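Local coordinates for putative hydrolase (Acinetobacter sp. NBRC 100985, PDB 4XUK), which probably hydrolyses organophosphates and lactones as a dizinc enzyme of the metallo-beta-lactamase superfamily, at residues I192-H197 and H201-L206; K249-F254 and K280-I285; I219-T224 and T232-D237. The protein carries 2 engineered substitutions. All coordinates share one frame; numbering follows the deposited sequence.

Interaction 1: I192-H197 and H201-L206; sequences INTAGH and HFSYEL. With ZN (zinc ion), chain D.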
loop_
_atom_site.group_PDB
_atom_site.type_symbol
_atom_site.label_atom_id
_atom_site.label_comp_id
_atom_site.label_asym_id
_atom_site.label_seq_id
_atom_site.Cartn_x
_atom_site.Cartn_y
_atom_site.Cartn_z
ATOM N N ILE A 192 -12.746 -7.691 22.656
ATOM C CA ILE A 192 -14.049 -7.709 22.007
ATOM C C ILE A 192 -14.332 -9.079 21.424
ATOM O O ILE A 192 -13.550 -9.602 20.615
ATOM C CB ILE A 192 -14.131 -6.620 20.911
ATOM C CG1 ILE A 192 -13.834 -5.250 21.534
ATOM C CG2 ILE A 192 -15.489 -6.632 20.213
ATOM C CD1 ILE A 192 -13.779 -4.121 20.543
ATOM N N ASN A 193 -15.448 -9.671 21.834
ATOM C CA ASN A 193 -15.783 -10.987 21.339
ATOM C C ASN A 193 -16.205 -10.929 19.878
ATOM O O ASN A 193 -17.173 -10.250 19.515
ATOM C CB ASN A 193 -16.866 -11.649 22.187
ATOM C CG ASN A 193 -17.121 -13.078 21.765
ATOM O OD1 ASN A 193 -17.568 -13.332 20.646
ATOM N ND2 ASN A 193 -16.826 -14.021 22.650
ATOM N N THR A 194 -15.461 -11.640 19.040
ATOM C CA THR A 194 -15.790 -11.720 17.628
ATOM C C THR A 194 -15.717 -13.185 17.211
ATOM O O THR A 194 -15.068 -13.539 16.236
ATOM C CB THR A 194 -14.855 -10.841 16.773
ATOM O OG1 THR A 194 -13.485 -11.177 17.037
ATOM C CG2 THR A 194 -15.076 -9.371 17.082
ATOM N N ALA A 195 -16.388 -14.032 17.981
ATOM C CA ALA A 195 -16.391 -15.470 17.738
ATOM C C ALA A 195 -17.043 -15.861 16.420
ATOM O O ALA A 195 -17.884 -15.137 15.891
ATOM C CB ALA A 195 -17.083 -16.199 18.891
ATOM N N GLY A 196 -16.654 -17.028 15.916
ATOM C CA GLY A 196 -17.226 -17.587 14.707
ATOM C C GLY A 196 -16.120 -18.250 13.923
ATOM O O GLY A 196 -16.137 -19.462 13.700
ATOM N N HIS A 197 -15.151 -17.443 13.499
ATOM C CA HIS A 197 -13.970 -17.972 12.835
ATOM C C HIS A 197 -13.343 -19.080 13.676
ATOM O O HIS A 197 -12.949 -20.116 13.149
ATOM C CB HIS A 197 -12.956 -16.861 12.590
ATOM C CG HIS A 197 -11.698 -17.330 11.937
ATOM N ND1 HIS A 197 -11.662 -17.833 10.654
ATOM C CD2 HIS A 197 -10.421 -17.356 12.390
ATOM C CE1 HIS A 197 -10.412 -18.150 10.349
ATOM N NE2 HIS A 197 -9.646 -17.870 11.385
ATOM N N HIS A 201 -12.546 -16.551 19.168
ATOM C CA HIS A 201 -11.881 -15.474 18.444
ATOM C C HIS A 201 -12.258 -14.141 19.057
ATOM O O HIS A 201 -13.440 -13.863 19.264
ATOM C CB HIS A 201 -12.256 -15.502 16.959
ATOM C CG HIS A 201 -11.445 -14.565 16.118
ATOM N ND1 HIS A 201 -11.716 -13.217 16.032
ATOM C CD2 HIS A 201 -10.362 -14.782 15.335
ATOM C CE1 HIS A 201 -10.838 -12.645 15.225
ATOM N NE2 HIS A 201 -10.003 -13.571 14.794
ATOM N N PHE A 202 -11.251 -13.331 19.373
ATOM C CA PHE A 202 -11.476 -11.994 19.902
ATOM C C PHE A 202 -10.696 -10.967 19.096
ATOM O O PHE A 202 -9.630 -11.268 18.533
ATOM C CB PHE A 202 -10.989 -11.890 21.352
ATOM C CG PHE A 202 -12.044 -12.187 22.393
ATOM C CD1 PHE A 202 -12.577 -13.462 22.523
ATOM C CD2 PHE A 202 -12.466 -11.196 23.270
ATOM C CE1 PHE A 202 -13.537 -13.743 23.503
ATOM C CE2 PHE A 202 -13.419 -11.467 24.248
ATOM C CZ PHE A 202 -13.958 -12.741 24.358
ATOM N N SER A 203 -11.210 -9.745 19.062
ATOM C CA SER A 203 -10.460 -8.631 18.504
ATOM C C SER A 203 -10.061 -7.726 19.663
ATOM O O SER A 203 -10.582 -7.877 20.767
ATOM C CB SER A 203 -11.299 -7.874 17.469
ATOM O OG SER A 203 -11.782 -8.756 16.470
ATOM N N TYR A 204 -9.138 -6.792 19.416
ATOM C CA TYR A 204 -8.633 -5.926 20.467
ATOM C C TYR A 204 -8.722 -4.465 20.042
ATOM O O TYR A 204 -8.258 -4.097 18.958
ATOM C CB TYR A 204 -7.182 -6.293 20.798
ATOM C CG TYR A 204 -7.020 -7.722 21.253
ATOM C CD1 TYR A 204 -7.402 -8.106 22.535
ATOM C CD2 TYR A 204 -6.496 -8.692 20.402
ATOM C CE1 TYR A 204 -7.263 -9.412 22.960
ATOM C CE2 TYR A 204 -6.349 -10.010 20.822
ATOM C CZ TYR A 204 -6.742 -10.360 22.097
ATOM O OH TYR A 204 -6.604 -11.667 22.533
ATOM N N GLU A 205 -9.329 -3.635 20.890
ATOM C CA GLU A 205 -9.462 -2.210 20.588
ATOM C C GLU A 205 -8.556 -1.347 21.471
ATOM O O GLU A 205 -8.541 -1.488 22.704
ATOM C CB GLU A 205 -10.918 -1.758 20.718
ATOM C CG GLU A 205 -11.140 -0.308 20.283
ATOM C CD GLU A 205 -12.601 0.087 20.309
ATOM O OE1 GLU A 205 -13.421 -0.697 20.833
ATOM O OE2 GLU A 205 -12.922 1.180 19.803
ATOM N N LEU A 206 -7.801 -0.470 20.816
ATOM C CA LEU A 206 -6.906 0.480 21.468
ATOM C C LEU A 206 -7.472 1.868 21.229
ATOM O O LEU A 206 -7.523 2.329 20.091
ATOM C CB LEU A 206 -5.511 0.419 20.833
ATOM C CG LEU A 206 -4.227 0.748 21.621
ATOM C CD1 LEU A 206 -3.281 1.641 20.828
ATOM C CD2 LEU A 206 -4.494 1.325 22.996
HETATM ZN ZN ZN D . -7.497 -17.978 11.583
#
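Two first torsions bring T194 and H201 together: OG1 of T194 lies between its backbone N and carbonyl carbon (chi1 54°), and the H201 ring swings out opposite its own N (chi1 -171°). With these torsions T194 OG1 lies in the plane of the imidazole at its edge, 2.9 Å from H201 ND1, a hydrogen bond whose geometry lets either atom donate. S203 OG lies 3.0 Å from T194 OG1 and is itself hydrogen-bonded to I216 O.

Next to this polar cluster the hairpin of strands 189-193 and 202-208 is antiparallel. I192 and S203 form a hydrogen-bonded pair through both backbone amides, and N193 and F202 the non-hydrogen-bonded pair beside it. N193 CA sits over one face of the F202 ring, 3.8 Å from its centroid in a CH-pi contact. N193 OD1 also accepts from A195 N, an Asx turn where the chain leaves the strand.

Beyond the turn, H197 binds a zinc ion through NE2 at 2.2 Å, with H108, H110 and D218. H201 NE2 accepts from D218 N, which probably leaves ND1 to donate to T194 OG1; gripped at both nitrogens, the imidazole is fixed in rotation and ties the hairpin to a zinc ligand's backbone.

Interaction 2: K249-F254 and K280-I285; sequences KQFANF and KSYQWI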
loop_
_atom_site.group_PDB
_atom_site.type_symbol
_atom_site.label_atom_id
_atom_site.label_comp_id
_atom_site.label_asym_id
_atom_site.label_seq_id
_atom_site.Cartn_x
_atom_site.Cartn_y
_atom_site.Cartn_z
ATOM N N LYS A 249 -21.624 -7.431 11.519
ATOM C CA LYS A 249 -21.754 -6.527 12.660
ATOM C C LYS A 249 -20.576 -5.566 12.771
ATOM O O LYS A 249 -20.760 -4.362 12.986
ATOM C CB LYS A 249 -21.880 -7.312 13.967
ATOM C CG LYS A 249 -22.763 -6.612 14.976
ATOM C CD LYS A 249 -22.037 -6.304 16.243
ATOM C CE LYS A 249 -21.636 -7.575 16.953
ATOM N NZ LYS A 249 -21.045 -7.255 18.278
ATOM N N GLN A 250 -19.361 -6.091 12.650
ATOM C CA GLN A 250 -18.187 -5.261 12.869
ATOM C C GLN A 250 -17.958 -4.284 11.716
ATOM O O GLN A 250 -17.609 -3.135 11.953
ATOM C CB GLN A 250 -16.944 -6.124 13.130
ATOM C CG GLN A 250 -17.050 -6.970 14.408
ATOM C CD GLN A 250 -17.280 -6.128 15.659
ATOM O OE1 GLN A 250 -18.043 -6.505 16.551
ATOM N NE2 GLN A 250 -16.619 -4.985 15.727
ATOM N N PHE A 251 -18.162 -4.733 10.479
ATOM C CA PHE A 251 -17.958 -3.863 9.318
ATOM C C PHE A 251 -18.963 -2.717 9.325
ATOM O O PHE A 251 -18.650 -1.596 8.921
ATOM C CB PHE A 251 -18.069 -4.654 8.006
ATOM C CG PHE A 251 -16.804 -5.376 7.618
ATOM C CD1 PHE A 251 -15.807 -5.633 8.556
ATOM C CD2 PHE A 251 -16.616 -5.795 6.308
ATOM C CE1 PHE A 251 -14.641 -6.307 8.186
ATOM C CE2 PHE A 251 -15.462 -6.454 5.927
ATOM C CZ PHE A 251 -14.476 -6.717 6.866
ATOM N N ALA A 252 -20.178 -3.013 9.774
ATOM C CA ALA A 252 -21.193 -1.979 9.908
ATOM C C ALA A 252 -20.697 -0.936 10.899
ATOM O O ALA A 252 -20.666 0.245 10.588
ATOM C CB ALA A 252 -22.514 -2.585 10.359
ATOM N N ASN A 253 -20.289 -1.382 12.084
ATOM C CA ASN A 253 -19.704 -0.500 13.086
ATOM C C ASN A 253 -18.538 0.327 12.530
ATOM O O ASN A 253 -18.501 1.547 12.717
ATOM C CB ASN A 253 -19.279 -1.332 14.311
ATOM C CG ASN A 253 -18.324 -0.589 15.245
ATOM O OD1 ASN A 253 -18.409 0.627 15.418
ATOM N ND2 ASN A 253 -17.410 -1.333 15.860
ATOM N N PHE A 254 -17.603 -0.327 11.837
ATOM C CA PHE A 254 -16.423 0.365 11.287
ATOM C C PHE A 254 -16.770 1.417 10.240
ATOM O O PHE A 254 -16.151 2.487 10.182
ATOM C CB PHE A 254 -15.451 -0.635 10.657
ATOM C CG PHE A 254 -14.955 -1.707 11.604
ATOM C CD1 PHE A 254 -14.922 -1.502 12.971
ATOM C CD2 PHE A 254 -14.510 -2.918 11.101
ATOM C CE1 PHE A 254 -14.463 -2.504 13.823
ATOM C CE2 PHE A 254 -14.048 -3.922 11.945
ATOM C CZ PHE A 254 -14.021 -3.715 13.301
ATOM N N LYS A 280 -24.493 -2.343 2.402
ATOM C CA LYS A 280 -24.593 -3.589 1.758
ATOM C C LYS A 280 -23.242 -4.116 1.309
ATOM O O LYS A 280 -22.957 -5.258 1.458
ATOM C CB LYS A 280 -25.496 -3.427 0.573
ATOM C CG LYS A 280 -26.910 -3.196 0.994
ATOM C CD LYS A 280 -27.458 -1.946 0.386
ATOM C CE LYS A 280 -28.083 -2.216 -0.966
ATOM N NZ LYS A 280 -29.332 -1.433 -1.169
ATOM N N SER A 281 -22.440 -3.237 0.747
ATOM C CA SER A 281 -21.085 -3.572 0.351
ATOM C C SER A 281 -20.126 -2.627 1.052
ATOM O O SER A 281 -20.503 -1.519 1.434
ATOM C CB SER A 281 -20.921 -3.462 -1.156
ATOM O OG SER A 281 -20.897 -2.112 -1.570
ATOM N N TYR A 282 -18.893 -3.074 1.236
ATOM C CA TYR A 282 -17.889 -2.270 1.921
ATOM C C TYR A 282 -16.684 -2.142 1.017
ATOM O O TYR A 282 -16.529 -2.934 0.090
ATOM C CB TYR A 282 -17.510 -2.922 3.252
ATOM C CG TYR A 282 -18.680 -2.987 4.198
ATOM C CD1 TYR A 282 -18.933 -1.949 5.081
ATOM C CD2 TYR A 282 -19.551 -4.065 4.185
ATOM C CE1 TYR A 282 -20.015 -1.988 5.934
ATOM C CE2 TYR A 282 -20.638 -4.113 5.041
ATOM C CZ TYR A 282 -20.858 -3.068 5.910
ATOM O OH TYR A 282 -21.929 -3.096 6.767
ATOM N N GLN A 283 -15.846 -1.138 1.272
ATOM C CA GLN A 283 -14.625 -0.942 0.491
ATOM C C GLN A 283 -13.448 -0.711 1.441
ATOM O O GLN A 283 -13.552 0.079 2.386
ATOM C CB GLN A 283 -14.780 0.236 -0.485
ATOM C CG GLN A 283 -13.527 0.519 -1.335
ATOM C CD GLN A 283 -13.701 1.701 -2.293
ATOM O OE1 GLN A 283 -14.820 2.073 -2.641
ATOM N NE2 GLN A 283 -12.583 2.297 -2.718
ATOM N N TRP A 284 -12.351 -1.428 1.211
ATOM C CA TRP A 284 -11.167 -1.320 2.047
ATOM C C TRP A 284 -10.342 -0.153 1.541
ATOM O O TRP A 284 -9.937 -0.143 0.373
ATOM C CB TRP A 284 -10.349 -2.610 1.937
ATOM C CG TRP A 284 -8.997 -2.572 2.587
ATOM C CD1 TRP A 284 -7.777 -2.678 1.969
ATOM C CD2 TRP A 284 -8.727 -2.432 3.984
ATOM N NE1 TRP A 284 -6.763 -2.608 2.908
ATOM C CE2 TRP A 284 -7.325 -2.457 4.151
ATOM C CE3 TRP A 284 -9.534 -2.286 5.110
ATOM C CZ2 TRP A 284 -6.717 -2.342 5.407
ATOM C CZ3 TRP A 284 -8.931 -2.168 6.351
ATOM C CH2 TRP A 284 -7.537 -2.202 6.489
ATOM N N ILE A 285 -10.100 0.822 2.416
ATOM C CA ILE A 285 -9.258 1.965 2.084
ATOM C C ILE A 285 -7.924 1.815 2.819
ATOM O O ILE A 285 -7.859 2.036 4.027
ATOM C CB ILE A 285 -9.901 3.287 2.554
ATOM C CG1 ILE A 285 -11.411 3.323 2.257
ATOM C CG2 ILE A 285 -9.190 4.461 1.923
ATOM C CD1 ILE A 285 -11.735 3.178 0.776
#
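F251 and Y282 meet through a methylene group and a ring edge, both directed at one aromatic face. CB of F251 stands over the centre of the Y282 ring, 3.8 Å from its centroid and almost on the ring normal, a CH-pi contact. The phenyl ring continues from that CB toward the phenol, and F251 CD2 lies 4.0 Å from Y282 CD2. The pair is edge-to-face, the F251 edge directed at the Y282 face, with the planes inclined at 72°.

On the Y282 side, CG is turned away from the carbonyl carbon and beside the backbone N (chi1 -63°). The ring stands perpendicular to the CA-CB-CG plane (chi2 -90°), which offers its broad side to the helix. F251 has a similar first torsion, which carries its phenyl group off to one side of the point where CB touches the phenol.

The contact sets Y282, from the chain segment carrying strand 283-286, against helix 240-257, within the alpha-beta/beta-alpha sandwich of the metallo-beta-lactamase fold. Within this chain, 283-286 is an outermost strand of its mixed sheet. The Y282 ring faces the helix and also touches T274 of the neighbouring strand 271-275.

Farther out on the phenol, Y282 CE1 comes 3.3 Å from F251 O. The hydroxyl lies against the next residue of the helix, with Y282 OH 3.4 Å from A252 CA and the A252 methyl group alongside; A252 N is also near, but at an angle too poor for a hydrogen bond. The F251 ring in turn meets the ring of F227 and touches V220, while Y282 and F227 are joined through their backbones by a hydrogen bond.

Interaction 3: I219-T224 and T232-D237; sequences IVHSHT and TAIEYD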
loop_
_atom_site.group_PDB
_atom_site.type_symbol
_atom_site.label_atom_id
_atom_site.label_comp_id
_atom_site.label_asym_id
_atom_site.label_seq_id
_atom_site.Cartn_x
_atom_site.Cartn_y
_atom_site.Cartn_z
ATOM N N ILE A 219 -11.676 -11.871 11.184
ATOM C CA ILE A 219 -13.078 -11.718 10.820
ATOM C C ILE A 219 -13.180 -11.469 9.315
ATOM O O ILE A 219 -14.275 -11.309 8.774
ATOM C CB ILE A 219 -13.729 -10.561 11.575
ATOM C CG1 ILE A 219 -13.036 -9.241 11.222
ATOM C CG2 ILE A 219 -13.656 -10.811 13.085
ATOM C CD1 ILE A 219 -13.712 -8.024 11.819
ATOM N N VAL A 220 -12.028 -11.437 8.640
ATOM C CA VAL A 220 -12.000 -11.299 7.185
ATOM C C VAL A 220 -10.675 -11.792 6.590
ATOM O O VAL A 220 -9.611 -11.678 7.231
ATOM C CB VAL A 220 -12.339 -9.837 6.752
ATOM C CG1 VAL A 220 -11.130 -8.912 6.911
ATOM C CG2 VAL A 220 -12.847 -9.819 5.328
ATOM N N HIS A 221 -10.730 -12.336 5.374
ATOM C CA HIS A 221 -9.551 -12.928 4.743
ATOM C C HIS A 221 -9.200 -12.334 3.381
ATOM O O HIS A 221 -8.346 -12.868 2.672
ATOM C CB HIS A 221 -9.729 -14.437 4.593
ATOM C CG HIS A 221 -9.559 -15.189 5.870
ATOM N ND1 HIS A 221 -10.439 -15.069 6.922
ATOM C CD2 HIS A 221 -8.592 -16.045 6.281
ATOM C CE1 HIS A 221 -10.031 -15.830 7.923
ATOM N NE2 HIS A 221 -8.912 -16.428 7.559
ATOM N N SER A 222 -9.844 -11.234 3.010
ATOM C CA SER A 222 -9.651 -10.680 1.673
ATOM C C SER A 222 -10.135 -9.242 1.648
ATOM O O SER A 222 -11.072 -8.906 2.374
ATOM C CB SER A 222 -10.441 -11.524 0.657
ATOM O OG SER A 222 -11.834 -11.536 0.962
ATOM N N HIS A 223 -9.502 -8.389 0.840
ATOM C CA HIS A 223 -9.996 -7.027 0.671
ATOM C C HIS A 223 -10.911 -6.947 -0.539
ATOM O O HIS A 223 -11.373 -5.864 -0.905
ATOM C CB HIS A 223 -8.834 -6.026 0.507
ATOM C CG HIS A 223 -8.000 -6.265 -0.712
ATOM N ND1 HIS A 223 -7.357 -7.462 -0.946
ATOM C CD2 HIS A 223 -7.711 -5.469 -1.771
ATOM C CE1 HIS A 223 -6.709 -7.395 -2.095
ATOM N NE2 HIS A 223 -6.910 -6.197 -2.618
ATOM N N THR A 224 -11.177 -8.106 -1.145
ATOM C CA THR A 224 -11.875 -8.180 -2.421
ATOM C C THR A 224 -13.263 -8.802 -2.256
ATOM O O THR A 224 -14.245 -8.084 -2.079
ATOM C CB THR A 224 -11.052 -8.982 -3.467
ATOM O OG1 THR A 224 -10.786 -10.301 -2.976
ATOM C CG2 THR A 224 -9.717 -8.291 -3.724
ATOM N N THR A 232 -20.023 -13.447 2.421
ATOM C CA THR A 232 -19.266 -14.606 1.950
ATOM C C THR A 232 -18.370 -15.208 3.036
ATOM O O THR A 232 -17.412 -14.580 3.479
ATOM C CB THR A 232 -18.360 -14.208 0.761
ATOM O OG1 THR A 232 -19.141 -13.538 -0.242
ATOM C CG2 THR A 232 -17.677 -15.431 0.160
ATOM N N ALA A 233 -18.661 -16.433 3.456
ATOM C CA ALA A 233 -17.803 -17.103 4.425
ATOM C C ALA A 233 -16.561 -17.690 3.746
ATOM O O ALA A 233 -16.454 -17.706 2.513
ATOM C CB ALA A 233 -18.581 -18.181 5.162
ATOM N N ILE A 234 -15.614 -18.166 4.547
ATOM C CA ILE A 234 -14.458 -18.862 3.994
ATOM C C ILE A 234 -14.322 -20.205 4.697
ATOM O O ILE A 234 -14.767 -20.354 5.843
ATOM C CB ILE A 234 -13.164 -18.011 4.114
ATOM C CG1 ILE A 234 -12.043 -18.610 3.258
ATOM C CG2 ILE A 234 -12.766 -17.830 5.581
ATOM C CD1 ILE A 234 -10.886 -17.660 3.020
ATOM N N GLU A 235 -13.733 -21.182 4.011
ATOM C CA GLU A 235 -13.614 -22.543 4.535
ATOM C C GLU A 235 -12.824 -22.637 5.853
ATOM O O GLU A 235 -12.987 -23.603 6.607
ATOM C CB GLU A 235 -12.982 -23.462 3.482
ATOM C CG GLU A 235 -13.503 -24.892 3.525
ATOM C CD GLU A 235 -14.972 -24.981 3.137
ATOM O OE1 GLU A 235 -15.829 -25.031 4.045
ATOM O OE2 GLU A 235 -15.273 -25.001 1.921
ATOM N N TYR A 236 -11.971 -21.648 6.121
ATOM C CA TYR A 236 -11.203 -21.603 7.362
ATOM C C TYR A 236 -12.070 -21.367 8.608
ATOM O O TYR A 236 -11.637 -21.665 9.732
ATOM C CB TYR A 236 -10.116 -20.509 7.293
ATOM C CG TYR A 236 -9.116 -20.657 6.156
ATOM C CD1 TYR A 236 -8.590 -21.895 5.817
ATOM C CD2 TYR A 236 -8.698 -19.544 5.433
ATOM C CE1 TYR A 236 -7.680 -22.021 4.781
ATOM C CE2 TYR A 236 -7.789 -19.664 4.401
ATOM C CZ TYR A 236 -7.285 -20.907 4.082
ATOM O OH TYR A 236 -6.376 -21.033 3.058
ATOM N N ASP A 237 -13.252 -20.785 8.427
ATOM C CA ASP A 237 -14.150 -20.513 9.545
ATOM C C ASP A 237 -14.615 -21.830 10.169
ATOM O O ASP A 237 -15.049 -22.732 9.459
ATOM C CB ASP A 237 -15.376 -19.713 9.073
ATOM C CG ASP A 237 -15.030 -18.307 8.626
ATOM O OD1 ASP A 237 -13.995 -17.766 9.071
ATOM O OD2 ASP A 237 -15.802 -17.721 7.834
#
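H221 is the centre of this contact, with I234 packed against one face of its imidazole and Y236 reaching the CD2 side. CG2 of I234 lies over that face, 4.1 Å from the centroid of the H221 ring and displaced toward the rim, a CH-pi contact. The other branch works closer to the backbone: with CG1 opposite the backbone N (chi1 -167°), I234 CD1 ends 3.8 Å from H221 CB. The isoleucine therefore follows the histidine from CB out onto the ring, the two side chains crossing at about a right angle.

Y236 brings CD2 to within 3.6 Å of H221 CD2. The two ring planes are inclined at 42°, with the histidine carbon near the plane of the phenol at its edge. The H221 ring also meets those of the zinc ligands H197 and H265, placing the contact beside the metal site.

I234 and Y236 both belong to a type I turn running from I234 to D237, closed by D237 N donating to I234 O at 3.0 Å. A weak bond from I234 N to D237 OD2 spans the same turn. D237 OD1 is hydrogen-bonded to H197 ND1, so the turn that packs on H221 also holds a second-shell carboxylate.

The contact draws together the loops on either side of the short helix 225-228. I234 and Y236 rest on M26 of strand 14-26, I234 also touches Q226 of that helix, and D237 lies against A243 of helix 240-257.

Interactions 1 and 3 meet beside the dizinc site: H197 ND1 lies 2.8 Å from D237 OD1, and H197 CE1 packs 3.4 Å from H221 CE1. The side chain of H221 is about 5 Å from a bound zinc ion, whereas the side chain of F251 in interaction 2 is about 14 Å from one. Residues 219-224 bridge to helix 240-257, since V220 CB touches F251 CZ at 3.8 Å and I219 CD1 lies near both Q250 and F254. T194 CG2 reaches the same helix, 4.1 Å from Q250 CG. Interactions 1 and 2 reach the same mixed sheet, at strands 189-193 and 202-208 and at strand 283-286.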